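Receptor-like protein kinase ANXUR1 (Arabidopsis thaliana, PDB 6FIG) is a receptor-like serine/threonine protein kinase of plant reproduction whose malectin-like ectodomain probably perceives extracellular signals. Local coordinates at residues I159-P162 and E163-T167; W211-D214 and A215-I218; N239-V242 and S243-P246. All coordinates share one frame; numbering follows the deposited sequence.

Contact 1 (I159-P162 and E163-T167); sequences IQMP and ELFDT
An inverse gamma turn centred on Glu163 carries the chain out of strand 151-161, and around it Met161 and Pro162 meet Leu164 and Phe165. The turn brings Pro162 O to 2.9 Å from Leu164 N, with the backbone of Glu163 at phi -78° and psi 85°. Beside it lies a small apolar cluster. The methyl of Met161 is its meeting point: CE lies 3.9 Å from Leu164 CD1 and equally 3.9 Å from Phe165 CE2. To get there, CG starts between the backbone N and the carbonyl carbon, and the chain then runs extended and folds at chi3 (-73°). The Met161 chain runs at about a right angle to the phenylalanine side chain. Leu164 uses both of its methyls, since its second branch, CD2, comes to 3.9 Å from Pro162 CB, and the leucine thereby bridges the methionine and the proline ring. Glu163 takes another course. Its CB touches the proline carbonyl carbon, but its carboxylate turns to Arg73 in a salt bridge through OE1. Phe165 also meets Phe370 edge-to-face, and Leu164 O accepts a hydrogen bond from Arg283. Strand 151-161 pairs with strands of the N-terminal half, whereas the next strand, 167-170, pairs with strand 327-336; the turn's place is consistent with the crossing between the two halves of a tandem malectin-like ectodomain.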
loop_
_atom_site.group_PDB
_atom_site.type_symbol
_atom_site.label_atom_id
_atom_site.label_comp_id
_atom_site.label_asym_id
_atom_site.label_seq_id
_atom_site.Cartn_x
_atom_site.Cartn_y
_atom_site.Cartn_z
ATOM N N ILE A 159 -11.944 0.190 1.234
ATOM C CA ILE A 159 -10.744 0.793 0.655
ATOM C C ILE A 159 -11.146 2.145 0.080
ATOM O O ILE A 159 -11.963 2.199 -0.846
ATOM C CB ILE A 159 -10.198 -0.088 -0.482
ATOM C CG1 ILE A 159 -9.857 -1.509 0.017
ATOM C CG2 ILE A 159 -8.982 0.550 -1.137
ATOM C CD1 ILE A 159 -9.875 -2.555 -1.069
ATOM N N GLN A 160 -10.572 3.214 0.597
ATOM C CA GLN A 160 -10.770 4.541 0.011
ATOM C C GLN A 160 -10.222 4.561 -1.419
ATOM O O GLN A 160 -9.132 4.046 -1.669
ATOM C CB GLN A 160 -10.066 5.612 0.836
ATOM C CG GLN A 160 -10.491 7.011 0.461
ATOM C CD GLN A 160 -9.810 8.058 1.287
ATOM O OE1 GLN A 160 -10.004 8.117 2.509
ATOM N NE2 GLN A 160 -9.024 8.903 0.632
ATOM N N MET A 161 -10.970 5.134 -2.367
ATOM C CA MET A 161 -10.538 5.154 -3.769
ATOM C C MET A 161 -10.790 6.514 -4.374
ATOM O O MET A 161 -11.637 7.244 -3.918
ATOM C CB MET A 161 -11.203 4.062 -4.595
ATOM C CG MET A 161 -12.692 4.259 -4.781
ATOM S SD MET A 161 -13.428 3.043 -5.837
ATOM C CE MET A 161 -12.835 3.555 -7.437
ATOM N N PRO A 162 -10.021 6.874 -5.401
ATOM C CA PRO A 162 -10.315 8.113 -6.110
ATOM C C PRO A 162 -11.640 8.055 -6.899
ATOM O O PRO A 162 -12.243 6.989 -7.101
ATOM C CB PRO A 162 -9.130 8.248 -7.107
ATOM C CG PRO A 162 -8.103 7.272 -6.641
ATOM C CD PRO A 162 -8.857 6.169 -5.969
ATOM N N GLU A 163 -12.071 9.235 -7.324
ATOM C CA GLU A 163 -13.262 9.348 -8.164
ATOM C C GLU A 163 -12.924 8.967 -9.596
ATOM O O GLU A 163 -12.621 9.814 -10.427
ATOM C CB GLU A 163 -13.827 10.765 -8.094
ATOM C CG GLU A 163 -14.343 11.117 -6.712
ATOM C CD GLU A 163 -15.669 10.458 -6.348
ATOM O OE1 GLU A 163 -16.277 9.720 -7.155
ATOM O OE2 GLU A 163 -16.113 10.710 -5.211
ATOM N N LEU A 164 -12.979 7.675 -9.871
ATOM C CA LEU A 164 -12.529 7.152 -11.154
ATOM C C LEU A 164 -13.655 7.071 -12.176
ATOM O O LEU A 164 -13.421 6.583 -13.284
ATOM C CB LEU A 164 -11.906 5.780 -10.978
ATOM C CG LEU A 164 -10.603 5.820 -10.155
ATOM C CD1 LEU A 164 -10.056 4.405 -10.062
ATOM C CD2 LEU A 164 -9.589 6.770 -10.738
ATOM N N PHE A 165 -14.857 7.545 -11.810
ATOM C CA PHE A 165 -16.050 7.445 -12.659
ATOM C C PHE A 165 -16.557 8.831 -12.993
ATOM O O PHE A 165 -16.575 9.720 -12.159
ATOM C CB PHE A 165 -17.145 6.658 -11.942
ATOM C CG PHE A 165 -16.695 5.285 -11.515
ATOM C CD1 PHE A 165 -16.536 4.284 -12.461
ATOM C CD2 PHE A 165 -16.346 5.031 -10.201
ATOM C CE1 PHE A 165 -16.101 3.007 -12.083
ATOM C CE2 PHE A 165 -15.915 3.774 -9.809
ATOM C CZ PHE A 165 -15.776 2.759 -10.752
ATOM N N ASP A 166 -16.948 9.021 -14.239
ATOM C CA ASP A 166 -17.564 10.271 -14.661
ATOM C C ASP A 166 -18.700 9.883 -15.619
ATOM O O ASP A 166 -19.448 8.939 -15.319
ATOM C CB ASP A 166 -16.517 11.198 -15.282
ATOM C CG ASP A 166 -17.002 12.625 -15.389
ATOM O OD1 ASP A 166 -17.483 13.174 -14.366
ATOM O OD2 ASP A 166 -16.900 13.201 -16.485
ATOM N N THR A 167 -18.816 10.516 -16.777
ATOM C CA THR A 167 -19.921 10.231 -17.668
ATOM C C THR A 167 -19.598 9.065 -18.595
ATOM O O THR A 167 -18.432 8.749 -18.860
ATOM C CB THR A 167 -20.332 11.468 -18.486
ATOM O OG1 THR A 167 -19.257 11.848 -19.349
ATOM C CG2 THR A 167 -20.673 12.612 -17.596
#

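Contact 2 (W211-D214 and A215-I218); sequences WYND and APYI
Asn213 reaches forward along the chain to take the N-H of Ala215. With chi1 at 176° its CG stands opposite the backbone N and beside the carbonyl carbon, and this carries Asn213 OD1 to 3.0 Å from Ala215 N. The donor comes in from well above the amide carbonyl plane, although the N-H itself points fairly straight at the oxygen (153°). The fit is snug, for Asn213 OD1 is also 3.1 Å from Ala215 CB. At the other end of the amide, ND2 donates to Gly195 O, so both ends of the group are gripped and its rotation is fixed. This is an Asx turn, and it leads directly into a single 3-10 turn, 215-217, in which Tyr217 N donates to Asp214 O over 2.9 Å. That same Asp214 O lies near the plane of the tyrosine ring, at its edge, 3.7 Å from Tyr217 CD2. The Tyr217 ring also meets those of Phe272, at a shallow tilt, and Phe189, steeply inclined. Asp214 adopts the less usual chi1 of 70°, its CG wedged between N and the carbonyl carbon, which lets the carboxylate meet partners beyond the turn. OD1 receives Gly194 N, while OD2 pairs with Arg254 and accepts from Trp270 NE1. Ile218 slants across the carboxylate, with Ile218 CD1 3.8 Å from Asp214 OD2, adding an apolar neighbour to this charged group. Asp214 also touches Val193, a residue of a calcium site whose ion is about 7 Å from the aspartate side chain, a position consistent with a second-shell role.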
loop_
_atom_site.group_PDB
_atom_site.type_symbol
_atom_site.label_atom_id
_atom_site.label_comp_id
_atom_site.label_asym_id
_atom_site.label_seq_id
_atom_site.Cartn_x
_atom_site.Cartn_y
_atom_site.Cartn_z
ATOM N N TRP A 211 -7.279 -8.308 -12.107
ATOM C CA TRP A 211 -7.660 -8.194 -13.531
ATOM C C TRP A 211 -7.509 -9.584 -14.157
ATOM O O TRP A 211 -6.417 -10.137 -14.187
ATOM C CB TRP A 211 -6.805 -7.165 -14.248
ATOM C CG TRP A 211 -6.816 -5.798 -13.650
ATOM C CD1 TRP A 211 -6.204 -5.397 -12.475
ATOM C CD2 TRP A 211 -7.505 -4.645 -14.155
ATOM N NE1 TRP A 211 -6.452 -4.059 -12.259
ATOM C CE2 TRP A 211 -7.250 -3.578 -13.268
ATOM C CE3 TRP A 211 -8.286 -4.403 -15.303
ATOM C CZ2 TRP A 211 -7.768 -2.313 -13.468
ATOM C CZ3 TRP A 211 -8.777 -3.144 -15.502
ATOM C CH2 TRP A 211 -8.523 -2.114 -14.598
ATOM N N TYR A 212 -8.597 -10.160 -14.642
ATOM C CA TYR A 212 -8.586 -11.558 -15.087
ATOM C C TYR A 212 -8.420 -11.669 -16.599
ATOM O O TYR A 212 -8.915 -10.819 -17.361
ATOM C CB TYR A 212 -9.891 -12.223 -14.698
ATOM C CG TYR A 212 -10.111 -12.301 -13.207
ATOM C CD1 TYR A 212 -9.641 -13.378 -12.487
ATOM C CD2 TYR A 212 -10.783 -11.284 -12.527
ATOM C CE1 TYR A 212 -9.849 -13.457 -11.107
ATOM C CE2 TYR A 212 -11.001 -11.352 -11.156
ATOM C CZ TYR A 212 -10.525 -12.435 -10.457
ATOM O OH TYR A 212 -10.736 -12.486 -9.102
ATOM N N ASN A 213 -7.775 -12.738 -17.030
ATOM C CA ASN A 213 -7.682 -13.005 -18.456
ATOM C C ASN A 213 -9.089 -13.090 -19.077
ATOM O O ASN A 213 -10.034 -13.582 -18.450
ATOM C CB ASN A 213 -6.882 -14.268 -18.728
ATOM C CG ASN A 213 -6.847 -14.612 -20.206
ATOM O OD1 ASN A 213 -7.591 -15.473 -20.644
ATOM N ND2 ASN A 213 -6.013 -13.918 -20.981
ATOM N N ASP A 214 -9.220 -12.567 -20.304
ATOM C CA ASP A 214 -10.524 -12.450 -20.967
ATOM C C ASP A 214 -10.983 -13.667 -21.756
ATOM O O ASP A 214 -12.133 -13.716 -22.170
ATOM C CB ASP A 214 -10.545 -11.230 -21.884
ATOM C CG ASP A 214 -9.678 -11.411 -23.100
ATOM O OD1 ASP A 214 -8.498 -11.805 -22.925
ATOM O OD2 ASP A 214 -10.175 -11.184 -24.231
ATOM N N ALA A 215 -10.107 -14.645 -21.976
ATOM C CA ALA A 215 -10.403 -15.773 -22.869
ATOM C C ALA A 215 -11.716 -16.505 -22.568
ATOM O O ALA A 215 -12.434 -16.870 -23.499
ATOM C CB ALA A 215 -9.244 -16.752 -22.895
ATOM N N PRO A 216 -12.055 -16.694 -21.276
ATOM C CA PRO A 216 -13.303 -17.392 -20.961
ATOM C C PRO A 216 -14.584 -16.709 -21.441
ATOM O O PRO A 216 -15.625 -17.379 -21.556
ATOM C CB PRO A 216 -13.284 -17.456 -19.432
ATOM C CG PRO A 216 -11.827 -17.465 -19.102
ATOM C CD PRO A 216 -11.239 -16.491 -20.062
ATOM N N TYR A 217 -14.495 -15.416 -21.755
ATOM C CA TYR A 217 -15.645 -14.626 -22.151
ATOM C C TYR A 217 -15.788 -14.456 -23.663
ATOM O O TYR A 217 -16.734 -13.817 -24.120
ATOM C CB TYR A 217 -15.554 -13.265 -21.453
ATOM C CG TYR A 217 -15.558 -13.445 -19.955
ATOM C CD1 TYR A 217 -16.751 -13.677 -19.285
ATOM C CD2 TYR A 217 -14.371 -13.455 -19.231
ATOM C CE1 TYR A 217 -16.774 -13.857 -17.908
ATOM C CE2 TYR A 217 -14.388 -13.645 -17.848
ATOM C CZ TYR A 217 -15.589 -13.845 -17.204
ATOM O OH TYR A 217 -15.605 -14.037 -15.836
ATOM N N ILE A 218 -14.878 -15.042 -24.439
ATOM C CA ILE A 218 -14.929 -14.898 -25.900
ATOM C C ILE A 218 -15.877 -15.924 -26.460
ATOM O O ILE A 218 -15.712 -17.129 -26.209
ATOM C CB ILE A 218 -13.551 -15.062 -26.559
ATOM C CG1 ILE A 218 -12.639 -13.932 -26.110
ATOM C CG2 ILE A 218 -13.664 -15.061 -28.091
ATOM C CD1 ILE A 218 -11.184 -14.279 -26.186
#

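Contact 3 (N239-V242 and S243-P246); sequences NMPV and SIAP
Pro241 and Ile244 close a type I beta turn, Ile244 N donating to Pro241 O over 3.0 Å, and the turn is followed at once by a weak second bond, Ala245 N to Val242 O. The first of these is nearly straight at the hydrogen (163°), yet the donor sits above the plane of the proline carbonyl. The chain then straightens at Ala245, ahead of helix 247-250. Ile244 packs on the turn it closes: its CB is 3.4 Å from Pro241 O. Ile244 CG1 lies 3.5 Å from the same Pro241 O and 4.2 Å from Pro241 CD. Met240 comes in across the isoleucine at about a right angle. Its first two torsions are extended, so the sulfur is carried well forward, and a bend at chi3 (80°) swings the methyl onto the branch point, leaving Met240 CE 4.0 Å from Ile244 CG2. Nearer its root, Met240 CG approaches Ile244 CG1 to 4.1 Å. Tyr250 and Tyr329 pack against both side chains, and His285 against the isoleucine. Ser243 OG hydrogen-bonds to Asp134 of the second subunit, on which Pro241 and Val242 also pack. The carbonyls have partners of their own: Ser204 OG gives Val242 O a second donor, Arg209 takes Ser243 O, and Tyr237 OH donates to Ala245 O. Val242 O and Ala245 O, two acceptors only 3.1 Å apart, would repel each other, and these hydroxyl donors probably offset that cost. The chemistry therefore divides the turn: Ile244 is buried under Met240, the carbonyls are held by neighbouring polar groups, and Ser243, with Pro241 and Val242, meets the second subunit.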
loop_
_atom_site.group_PDB
_atom_site.type_symbol
_atom_site.label_atom_id
_atom_site.label_comp_id
_atom_site.label_asym_id
_atom_site.label_seq_id
_atom_site.Cartn_x
_atom_site.Cartn_y
_atom_site.Cartn_z
ATOM N N ASN A 239 -1.868 12.808 -18.410
ATOM C CA ASN A 239 -2.706 13.264 -17.299
ATOM C C ASN A 239 -3.787 12.253 -16.931
ATOM O O ASN A 239 -4.599 12.546 -16.058
ATOM C CB ASN A 239 -3.345 14.635 -17.570
ATOM C CG ASN A 239 -2.319 15.737 -17.759
ATOM O OD1 ASN A 239 -1.370 15.852 -16.990
ATOM N ND2 ASN A 239 -2.521 16.561 -18.771
ATOM N N MET A 240 -3.799 11.070 -17.545
ATOM C CA MET A 240 -4.696 10.010 -17.060
ATOM C C MET A 240 -4.180 9.442 -15.738
ATOM O O MET A 240 -3.004 9.072 -15.644
ATOM C CB MET A 240 -4.818 8.858 -18.040
ATOM C CG MET A 240 -5.979 7.949 -17.680
ATOM S SD MET A 240 -6.206 6.514 -18.726
ATOM C CE MET A 240 -4.991 5.340 -18.106
ATOM N N PRO A 241 -5.051 9.346 -14.709
ATOM C CA PRO A 241 -4.563 8.819 -13.444
ATOM C C PRO A 241 -4.076 7.380 -13.544
ATOM O O PRO A 241 -4.735 6.550 -14.149
ATOM C CB PRO A 241 -5.799 8.897 -12.519
ATOM C CG PRO A 241 -6.617 9.999 -13.119
ATOM C CD PRO A 241 -6.436 9.848 -14.594
ATOM N N VAL A 242 -2.933 7.091 -12.919
ATOM C CA VAL A 242 -2.424 5.717 -12.927
ATOM C C VAL A 242 -3.363 4.760 -12.207
ATOM O O VAL A 242 -3.374 3.582 -12.521
ATOM C CB VAL A 242 -0.963 5.565 -12.385
ATOM C CG1 VAL A 242 -0.004 6.400 -13.222
ATOM C CG2 VAL A 242 -0.850 5.851 -10.924
ATOM N N SER A 243 -4.181 5.272 -11.270
ATOM C CA SER A 243 -5.196 4.465 -10.597
ATOM C C SER A 243 -6.259 3.884 -11.513
ATOM O O SER A 243 -6.963 2.946 -11.124
ATOM C CB SER A 243 -5.927 5.263 -9.502
ATOM O OG SER A 243 -5.035 5.700 -8.519
ATOM N N ILE A 244 -6.407 4.423 -12.741
ATOM C CA ILE A 244 -7.395 3.887 -13.659
ATOM C C ILE A 244 -7.146 2.404 -13.927
ATOM O O ILE A 244 -8.057 1.597 -13.867
ATOM C CB ILE A 244 -7.457 4.706 -14.972
ATOM C CG1 ILE A 244 -8.145 6.065 -14.715
ATOM C CG2 ILE A 244 -8.121 3.947 -16.082
ATOM C CD1 ILE A 244 -9.650 5.995 -14.467
ATOM N N ALA A 245 -5.892 2.054 -14.197
ATOM C CA ALA A 245 -5.534 0.648 -14.461
ATOM C C ALA A 245 -4.016 0.548 -14.477
ATOM O O ALA A 245 -3.344 1.498 -14.873
ATOM C CB ALA A 245 -6.087 0.186 -15.793
ATOM N N PRO A 246 -3.474 -0.595 -14.051
ATOM C CA PRO A 246 -2.039 -0.757 -14.029
ATOM C C PRO A 246 -1.416 -0.903 -15.407
ATOM O O PRO A 246 -2.083 -1.275 -16.397
ATOM C CB PRO A 246 -1.841 -2.043 -13.209
ATOM C CG PRO A 246 -3.085 -2.799 -13.412
ATOM C CD PRO A 246 -4.171 -1.776 -13.530
#

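In the fold
Contacts 1 and 3 are direct neighbours, their centres 11 Å apart: Leu164 CD2 lies 3.8 Å from Ile244 CD1, and Leu164 CD1 is 3.6 Å from Ser243 O, so the turn of 239-246 packs against the crossing at 159-167. Both also touch the second subunit. Contact 2 is farther away, its centre about 24 Å from that of contact 1, but Trp211 at its start spans the gap to contact 3, with Trp211 CH2 3.6 Å from Ala245 CB. Contacts 2 and 3 approach probably the same calcium ion, that of the site containing Val193 and Ile249, about 7 Å from the Asp214 side chain and about 9 Å from that of Ala245.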